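Protein VMS1 (Saccharomyces cerevisiae, PDB 5WHG) cleaves polypeptidyl-tRNAs downstream of the ribosome-associated quality control pathway, releasing incompletely synthesised polypeptides for degradation. Local coordinates at residues 29-32 / 33-36; 356-359 / 360-364. All coordinates share one frame; numbering follows the deposited sequence.

Overall arrangement
Each interaction is one continuous stretch that starts in helix and runs on beyond it toward an edge strand of the same four-stranded antiparallel sheet. Interaction 1 spans the short helix 29-34 and the start of strand 36-37; interaction 2 takes in the last turns of helix 351-362, just ahead of strand 365-366. Their centres stand 20 Å apart, and although their nearest atoms come to about 5 Å they do not touch. One residue that links them is L176 of strand 176-179, which packs against L31 and L35 of one and L364 of the other. Interaction 2 belongs to the VLRF1 region, which mediates 60S binding; Q267, the inferred active-site residue, falls in the unmodelled 259-289, so its distance from either contact cannot be measured.

Interaction 1. Residues 29-32 / 33-36; sequences EQLL and NSLK
S34 holds OG between its backbone N and its carbonyl carbon (chi1 86°), which turns the hydroxyl back along the helix to donate to L31 O, 3.0 Å from S34 OG. L35 swings CG anti to its own carbonyl carbon (chi1 -67°), bringing its two methyls up to different leucines: L35 CD2 lies 4.1 Å from L31 CD1, and L35 CD1 lies 4.2 Å from L32 CD1. The backbone bonds are uneven. N33 N gives E29 O a nearly straight bond of 3.0 Å, whereas the one from S34 N to Q30 O is weak. L35 N reaches L31 O only weakly and also bonds L32 O at 3.0 Å, from well above that carbonyl plane. Replacing S34 with an alanine would probably cost L31 O its hydroxyl partner, leaving within this turn the weak amide bonds from S34 N and L35 N. L195 of helix 191-198 meets L32 and L35, and L176 of strand 176-179 meets L31 and L35. This is the weakly bonded last turn of a short amphipathic helix, its leucines packed on helix 191-198 and strand 176-179 and its chain passing into strand 36-37.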
ATOM      1  N   GLU A  29     -14.485  -7.209  14.128  1.00121.31           N
ATOM      2  CA  GLU A  29     -14.900  -8.584  13.872  1.00125.68           C
ATOM      3  C   GLU A  29     -16.362  -8.655  13.445  1.00126.75           C
ATOM      4  O   GLU A  29     -16.724  -9.518  12.635  1.00120.20           O
ATOM      5  CB  GLU A  29     -14.656  -9.453  15.111  1.00141.29           C
ATOM      6  CG  GLU A  29     -14.513 -10.953  14.819  1.00148.82           C
ATOM      7  CD  GLU A  29     -14.556 -11.816  16.080  1.00157.09           C
ATOM      8  OE1 GLU A  29     -15.041 -11.325  17.122  1.00160.72           O
ATOM      9  OE2 GLU A  29     -14.107 -12.986  16.030  1.00156.46           O
ATOM     10  N   GLN A  30     -17.209  -7.757  13.966  1.00134.23           N
ATOM     11  CA  GLN A  30     -18.616  -7.735  13.569  1.00137.82           C
ATOM     12  C   GLN A  30     -18.751  -7.473  12.077  1.00125.75           C
ATOM     13  O   GLN A  30     -19.430  -8.212  11.359  1.00128.65           O
ATOM     14  CB  GLN A  30     -19.381  -6.672  14.365  1.00151.04           C
ATOM     15  CG  GLN A  30     -20.911  -6.815  14.270  1.00163.70           C
ATOM     16  CD  GLN A  30     -21.665  -5.511  14.524  1.00171.70           C
ATOM     17  OE1 GLN A  30     -21.301  -4.458  13.997  1.00176.03           O
ATOM     18  NE2 GLN A  30     -22.724  -5.581  15.329  1.00172.53           N
ATOM     19  N   LEU A  31     -18.095  -6.426  11.590  1.00123.62           N
ATOM     20  CA  LEU A  31     -18.164  -6.113  10.169  1.00121.58           C
ATOM     21  C   LEU A  31     -17.506  -7.203   9.321  1.00120.32           C
ATOM     22  O   LEU A  31     -18.002  -7.535   8.239  1.00123.47           O
ATOM     23  CB  LEU A  31     -17.529  -4.746   9.927  1.00116.91           C
ATOM     24  CG  LEU A  31     -17.437  -4.261   8.485  1.00122.79           C
ATOM     25  CD1 LEU A  31     -18.788  -4.372   7.825  1.00128.30           C
ATOM     26  CD2 LEU A  31     -16.944  -2.826   8.444  1.00122.06           C
ATOM     27  N   LEU A  32     -16.406  -7.791   9.805  1.00111.04           N
ATOM     28  CA  LEU A  32     -15.703  -8.822   9.044  1.00106.71           C
ATOM     29  C   LEU A  32     -16.582 -10.047   8.821  1.00116.47           C
ATOM     30  O   LEU A  32     -16.830 -10.454   7.679  1.00108.11           O
ATOM     31  CB  LEU A  32     -14.422  -9.220   9.775  1.00100.20           C
ATOM     32  CG  LEU A  32     -13.237  -9.601   8.905  1.00 96.41           C
ATOM     33  CD1 LEU A  32     -13.161  -8.639   7.757  1.00 98.50           C
ATOM     34  CD2 LEU A  32     -11.984  -9.500   9.726  1.00 98.86           C
ATOM     35  N   ASN A  33     -17.059 -10.650   9.917  1.00129.04           N
ATOM     36  CA  ASN A  33     -17.864 -11.867   9.865  1.00127.94           C
ATOM     37  C   ASN A  33     -19.199 -11.667   9.163  1.00123.09           C
ATOM     38  O   ASN A  33     -19.870 -12.661   8.859  1.00123.72           O
ATOM     39  CB  ASN A  33     -18.115 -12.401  11.281  1.00131.83           C
ATOM     40  CG  ASN A  33     -16.965 -13.242  11.810  1.00137.71           C
ATOM     41  OD1 ASN A  33     -15.829 -13.149  11.337  1.00137.86           O
ATOM     42  ND2 ASN A  33     -17.262 -14.076  12.799  1.00142.57           N
ATOM     43  N   SER A  34     -19.604 -10.422   8.904  1.00117.04           N
ATOM     44  CA  SER A  34     -20.807 -10.177   8.118  1.00125.15           C
ATOM     45  C   SER A  34     -20.534 -10.170   6.616  1.00119.83           C
ATOM     46  O   SER A  34     -21.415 -10.561   5.845  1.00116.65           O
ATOM     47  CB  SER A  34     -21.478  -8.855   8.547  1.00134.36           C
ATOM     48  OG  SER A  34     -20.948  -7.707   7.889  1.00128.77           O
ATOM     49  N   LEU A  35     -19.331  -9.766   6.187  1.00117.17           N
ATOM     50  CA  LEU A  35     -18.992  -9.686   4.765  1.00105.41           C
ATOM     51  C   LEU A  35     -19.297 -10.988   4.027  1.00114.93           C
ATOM     52  O   LEU A  35     -18.885 -12.072   4.452  1.00120.83           O
ATOM     53  CB  LEU A  35     -17.513  -9.343   4.612  1.00104.75           C
ATOM     54  CG  LEU A  35     -17.083  -7.951   5.071  1.00113.20           C
ATOM     55  CD1 LEU A  35     -15.679  -7.628   4.558  1.00 99.28           C
ATOM     56  CD2 LEU A  35     -18.092  -6.867   4.642  1.00115.87           C
ATOM     57  N   LYS A  36     -20.016 -10.869   2.906  1.00114.11           N
ATOM     58  CA  LYS A  36     -20.410 -12.004   2.078  1.00116.55           C
ATOM     59  C   LYS A  36     -20.108 -11.674   0.623  1.00121.88           C
ATOM     60  O   LYS A  36     -20.582 -10.654   0.107  1.00123.13           O
ATOM     61  CB  LYS A  36     -21.905 -12.329   2.230  1.00122.47           C
ATOM     62  CG  LYS A  36     -22.442 -12.384   3.656  1.00123.46           C
ATOM     63  CD  LYS A  36     -21.927 -13.587   4.437  1.00126.75           C
ATOM     64  CE  LYS A  36     -22.792 -13.821   5.674  1.00138.06           C
ATOM     65  NZ  LYS A  36     -22.533 -15.124   6.351  1.00140.07           N
TER

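Interaction 2. Residues 356-359 / 360-364; sequences KAWC and ELSYL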
ATOM      1  N   LYS A 356      -3.072  10.232  -0.723  1.00 93.94           N
ATOM      2  CA  LYS A 356      -4.380  10.176  -1.371  1.00 97.43           C
ATOM      3  C   LYS A 356      -4.586   8.810  -2.000  1.00 88.90           C
ATOM      4  O   LYS A 356      -5.599   8.142  -1.760  1.00 90.72           O
ATOM      5  CB  LYS A 356      -4.503  11.296  -2.422  1.00114.13           C
ATOM      6  CG  LYS A 356      -5.850  11.372  -3.216  1.00130.19           C
ATOM      7  CD  LYS A 356      -5.861  10.528  -4.528  1.00132.25           C
ATOM      8  CE  LYS A 356      -7.287  10.153  -4.981  1.00125.57           C
ATOM      9  NZ  LYS A 356      -7.326   9.252  -6.172  1.00109.73           N
ATOM     10  N   ALA A 357      -3.612   8.372  -2.798  1.00 80.83           N
ATOM     11  CA  ALA A 357      -3.689   7.067  -3.437  1.00 76.37           C
ATOM     12  C   ALA A 357      -3.863   5.962  -2.408  1.00 81.35           C
ATOM     13  O   ALA A 357      -4.699   5.070  -2.582  1.00 88.39           O
ATOM     14  CB  ALA A 357      -2.438   6.834  -4.276  1.00 62.80           C
ATOM     15  N   TRP A 358      -3.083   6.004  -1.321  1.00 82.11           N
ATOM     16  CA  TRP A 358      -3.178   4.943  -0.321  1.00 86.43           C
ATOM     17  C   TRP A 358      -4.559   4.911   0.323  1.00 81.97           C
ATOM     18  O   TRP A 358      -5.165   3.843   0.455  1.00 87.30           O
ATOM     19  CB  TRP A 358      -2.100   5.089   0.755  1.00 84.38           C
ATOM     20  CG  TRP A 358      -2.147   3.938   1.728  1.00 82.78           C
ATOM     21  CD1 TRP A 358      -2.424   3.997   3.066  1.00 84.71           C
ATOM     22  CD2 TRP A 358      -1.949   2.549   1.421  1.00 81.92           C
ATOM     23  NE1 TRP A 358      -2.393   2.732   3.618  1.00 80.41           N
ATOM     24  CE2 TRP A 358      -2.111   1.824   2.630  1.00 80.84           C
ATOM     25  CE3 TRP A 358      -1.649   1.848   0.244  1.00 68.52           C
ATOM     26  CZ2 TRP A 358      -1.977   0.424   2.697  1.00 76.20           C
ATOM     27  CZ3 TRP A 358      -1.524   0.456   0.308  1.00 67.62           C
ATOM     28  CH2 TRP A 358      -1.684  -0.240   1.537  1.00 73.46           C
ATOM     29  N   CYS A 359      -5.074   6.069   0.738  1.00 78.22           N
ATOM     30  CA  CYS A 359      -6.404   6.080   1.347  1.00 87.80           C
ATOM     31  C   CYS A 359      -7.452   5.580   0.367  1.00 86.76           C
ATOM     32  O   CYS A 359      -8.401   4.896   0.762  1.00 98.11           O
ATOM     33  CB  CYS A 359      -6.770   7.474   1.844  1.00 91.32           C
ATOM     34  SG  CYS A 359      -5.846   8.019   3.293  1.00100.54           S
ATOM     35  N   GLU A 360      -7.276   5.892  -0.921  1.00 76.92           N
ATOM     36  CA  GLU A 360      -8.160   5.393  -1.973  1.00 75.18           C
ATOM     37  C   GLU A 360      -8.076   3.871  -2.151  1.00 84.11           C
ATOM     38  O   GLU A 360      -9.052   3.256  -2.591  1.00 89.16           O
ATOM     39  CB  GLU A 360      -7.830   6.098  -3.286  1.00 74.74           C
ATOM     40  CG  GLU A 360      -8.637   5.637  -4.467  1.00 87.56           C
ATOM     41  CD  GLU A 360     -10.117   5.750  -4.213  1.00 96.53           C
ATOM     42  OE1 GLU A 360     -10.842   4.790  -4.550  1.00108.13           O
ATOM     43  OE2 GLU A 360     -10.551   6.790  -3.661  1.00 90.39           O
ATOM     44  N   LEU A 361      -6.935   3.241  -1.848  1.00 76.73           N
ATOM     45  CA  LEU A 361      -6.847   1.785  -1.967  1.00 83.71           C
ATOM     46  C   LEU A 361      -7.241   1.042  -0.692  1.00 92.00           C
ATOM     47  O   LEU A 361      -7.658  -0.124  -0.764  1.00 87.06           O
ATOM     48  CB  LEU A 361      -5.424   1.353  -2.338  1.00 79.98           C
ATOM     49  CG  LEU A 361      -4.820   1.596  -3.723  1.00 86.79           C
ATOM     50  CD1 LEU A 361      -3.296   1.646  -3.616  1.00 73.14           C
ATOM     51  CD2 LEU A 361      -5.239   0.502  -4.689  1.00 92.97           C
ATOM     52  N   SER A 362      -7.130   1.680   0.465  1.00 87.46           N
ATOM     53  CA  SER A 362      -7.128   0.959   1.722  1.00 77.94           C
ATOM     54  C   SER A 362      -8.431   1.079   2.504  1.00 83.09           C
ATOM     55  O   SER A 362      -8.531   0.511   3.599  1.00 89.90           O
ATOM     56  CB  SER A 362      -5.940   1.435   2.572  1.00 76.85           C
ATOM     57  OG  SER A 362      -6.018   2.829   2.823  1.00 89.50           O
ATOM     58  N   TYR A 363      -9.438   1.775   1.978  1.00 78.63           N
ATOM     59  CA  TYR A 363     -10.742   1.886   2.628  1.00 86.34           C
ATOM     60  C   TYR A 363     -11.814   1.293   1.726  1.00 95.55           C
ATOM     61  O   TYR A 363     -11.815   1.526   0.510  1.00102.34           O
ATOM     62  CB  TYR A 363     -11.105   3.340   2.956  1.00 83.78           C
ATOM     63  CG  TYR A 363     -10.312   3.916   4.102  1.00 94.16           C
ATOM     64  CD1 TYR A 363      -9.048   4.471   3.887  1.00 90.19           C
ATOM     65  CD2 TYR A 363     -10.826   3.920   5.401  1.00 97.97           C
ATOM     66  CE1 TYR A 363      -8.313   4.996   4.930  1.00 92.05           C
ATOM     67  CE2 TYR A 363     -10.099   4.456   6.456  1.00 95.95           C
ATOM     68  CZ  TYR A 363      -8.840   4.985   6.212  1.00 99.45           C
ATOM     69  OH  TYR A 363      -8.102   5.513   7.242  1.00108.24           O
ATOM     70  N   LEU A 364     -12.725   0.526   2.320  1.00 90.54           N
ATOM     71  CA  LEU A 364     -13.822  -0.004   1.525  1.00 95.74           C
ATOM     72  C   LEU A 364     -14.669   1.149   0.994  1.00 95.40           C
ATOM     73  O   LEU A 364     -14.735   2.224   1.592  1.00 98.51           O
ATOM     74  CB  LEU A 364     -14.671  -0.965   2.354  1.00 97.87           C
ATOM     75  CG  LEU A 364     -14.011  -2.251   2.849  1.00 95.56           C
ATOM     76  CD1 LEU A 364     -15.011  -3.070   3.637  1.00103.34           C
ATOM     77  CD2 LEU A 364     -13.414  -3.080   1.701  1.00 86.99           C
TER
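Hydrogen bonds run first along the backbone. E360 N to K356 O, at 2.9 Å, is a sound helical bond, and L361 N to A357 O follows at 3.0 Å. W358 O gathers three donors: L361 N and S362 N both reach it weakly, and S362 OG adds a bond of 2.7 Å from above the carbonyl plane. That hydroxyl folds back because chi1 of S362 is 59°, placing OG between its backbone N and carbonyl carbon.

Among the ring contacts, S362 lies over one face of the W358 indole, its CB 4.0 Å from the five-membered ring centroid in a CH-pi contact offset toward the rim. The C359 carbonyl meets the edge of the Y363 ring in its plane, with C359 O 3.2 Å from Y363 CD1, while C359 SG makes an oblique sulfur-aromatic contact with the same ring. Apolar packing adds W358 CE3 against L361 CD1 at 4.2 Å.

Of the charged groups, K356 NZ stays 4.8 Å from E360 OE2, opposite charges not in contact. The E360 carboxylate instead uses OE1 for a salt bridge to K365 and a hydrogen bond to Y179. W358 NE1 has a weak bond to Y23.

S362 thus touches W358 twice: its buried hydroxyl is satisfied inside the helix by the carbonyl, which leaves its CB to pack on the indole.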